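Local coordinates for uncharacterized protein MJ1460 (Methanocaldococcus jannaschii DSM 2661, PDB 2OSO) that is a vinyl-4-reductase (V4R) family protein that binds zinc and may serve as a small-molecule-binding domain, at the interface of chains A and B. Residues are numbered along the deposited sequence; one frame, centred on the assembly and turned at random. Chains: chain A/B, Hypothetical protein MJ1460.

The interface of chains A and B. Residues chain A 44, 51, 56, 59-60; chain B 39-40, 43.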
loop_
_atom_site.group_PDB
_atom_site.type_symbol
_atom_site.label_atom_id
_atom_site.label_comp_id
_atom_site.label_asym_id
_atom_site.label_seq_id
_atom_site.Cartn_x
_atom_site.Cartn_y
_atom_site.Cartn_z
ATOM N N VAL A 44 -1.593 -3.787 14.382
ATOM C CA VAL A 44 -2.018 -2.655 15.227
ATOM C C VAL A 44 -2.898 -3.268 16.325
ATOM O O VAL A 44 -2.574 -3.190 17.506
ATOM C CB VAL A 44 -2.803 -1.499 14.434
ATOM C CG1 VAL A 44 -3.534 -0.527 15.388
ATOM C CG2 VAL A 44 -1.887 -0.724 13.473
ATOM N N THR A 51 -6.692 2.276 15.242
ATOM C CA THR A 51 -6.842 3.519 14.408
ATOM C C THR A 51 -7.932 3.316 13.324
ATOM O O THR A 51 -8.727 2.378 13.421
ATOM C CB THR A 51 -5.440 4.025 13.840
ATOM O OG1 THR A 51 -5.580 5.319 13.213
ATOM C CG2 THR A 51 -4.824 3.014 12.895
ATOM N N ILE A 56 -5.727 7.492 9.165
ATOM C CA ILE A 56 -4.531 7.319 8.360
ATOM C C ILE A 56 -4.508 8.162 7.068
ATOM O O ILE A 56 -3.476 8.715 6.693
ATOM C CB ILE A 56 -4.265 5.791 8.044
ATOM C CG1 ILE A 56 -4.187 4.951 9.324
ATOM C CG2 ILE A 56 -2.975 5.627 7.222
ATOM C CD1 ILE A 56 -2.897 5.266 10.156
ATOM N N GLU A 59 -3.548 11.695 7.915
ATOM C CA GLU A 59 -2.079 11.837 8.068
ATOM C C GLU A 59 -1.329 11.761 6.737
ATOM O O GLU A 59 -0.368 12.460 6.546
ATOM C CB GLU A 59 -1.511 10.767 9.023
ATOM C CG GLU A 59 -2.013 10.864 10.430
ATOM C CD GLU A 59 -1.516 12.101 11.190
ATOM O OE1 GLU A 59 -0.691 12.924 10.702
ATOM O OE2 GLU A 59 -1.994 12.245 12.320
ATOM N N PHE A 60 -1.798 10.881 5.857
ATOM C CA PHE A 60 -1.296 10.695 4.497
ATOM C C PHE A 60 -1.409 12.007 3.725
ATOM O O PHE A 60 -0.408 12.490 3.182
ATOM C CB PHE A 60 -2.083 9.572 3.850
ATOM C CG PHE A 60 -1.462 8.994 2.620
ATOM C CD1 PHE A 60 -1.713 9.559 1.398
ATOM C CD2 PHE A 60 -0.699 7.809 2.694
ATOM C CE1 PHE A 60 -1.206 8.986 0.230
ATOM C CE2 PHE A 60 -0.187 7.250 1.586
ATOM C CZ PHE A 60 -0.424 7.825 0.330
ATOM N N VAL B 39 3.376 6.229 6.988
ATOM C CA VAL B 39 2.378 6.957 7.787
ATOM C C VAL B 39 1.802 6.068 8.912
ATOM O O VAL B 39 1.675 6.522 10.041
ATOM C CB VAL B 39 1.278 7.632 6.902
ATOM C CG1 VAL B 39 0.119 8.132 7.760
ATOM C CG2 VAL B 39 1.899 8.759 6.026
ATOM N N ILE B 40 1.497 4.811 8.614
ATOM C CA ILE B 40 0.932 3.929 9.634
ATOM C C ILE B 40 1.947 3.381 10.657
ATOM O O ILE B 40 1.528 2.899 11.707
ATOM C CB ILE B 40 0.080 2.786 9.032
ATOM C CG1 ILE B 40 -0.873 2.211 10.093
ATOM C CG2 ILE B 40 0.933 1.655 8.453
ATOM C CD1 ILE B 40 -1.798 1.220 9.523
ATOM N N LYS B 43 1.954 6.049 13.301
ATOM C CA LYS B 43 0.799 5.798 14.173
ATOM C C LYS B 43 0.970 4.549 15.051
ATOM O O LYS B 43 0.629 4.590 16.221
ATOM C CB LYS B 43 -0.499 5.678 13.340
ATOM C CG LYS B 43 -0.877 6.970 12.581
ATOM C CD LYS B 43 -2.157 7.654 13.098
ATOM C CE LYS B 43 -1.881 8.912 13.912
ATOM N NZ LYS B 43 -3.154 9.548 14.430
#
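A:Ile56 and A:Glu59, on helix 53-64 of one V4R-family subunit, lie against B:Val39, B:Ile40 and B:Lys43 on helix 30-44 of the other. This helix-to-helix patch recurs with the chains exchanged, since the pair is two-fold symmetric; the dimer is that of the deposited assembly and may be the biological one.

Apolar packing centres on the end of A:Ile56. The A:Ile56 CD1 methyl sits 3.6 Å from CG of B:Lys43 and 3.7 Å from CG1 of B:Ile40, resting in the notch between these two side chains, which stand three residues apart, just under one turn of helix 30-44. The A:Ile56 and B:Lys43 side chains run past each other in opposite directions, whereas B:Ile40 meets the same methyl at a slant. The other branch of A:Ile56, CG2, faces CG1 of B:Val39 at 4.0 Å. B:Val39 points this CG1 methyl, anti to its own backbone N (chi1 169°), at the foot of A:Glu59, where it comes within 3.3 Å of CB, a tight fit. The second methyl, B:Val39 CG2, rests nearest A:Phe60 CA, at 4.0 Å. At the border, A:Thr51 lies across the lysine stem at about a right angle, with the hydroxyl A:Thr51 OG1 4.1 Å from B:Lys43 CD.

The charged contact lies beyond this apolar strip. B:Lys43 bends at chi2 (-112°) and chi3 (105°), carrying its amine past A:Ile56 to A:Glu59, whose own chain bends at chi2. The two side chains cross at about a right angle, and B:Lys43 NZ forms a salt bridge of 3.6 Å with the carboxylate A:Glu59 OE2, a rather long separation. One carbon back from the amine, B:Lys43 CE packs 4.0 Å from A:Glu59 CG. An alanine in place of B:Lys43 would probably leave the A:Glu59 carboxylate without this cationic mate and the A:Ile56 CD1 methyl less covered on one flank.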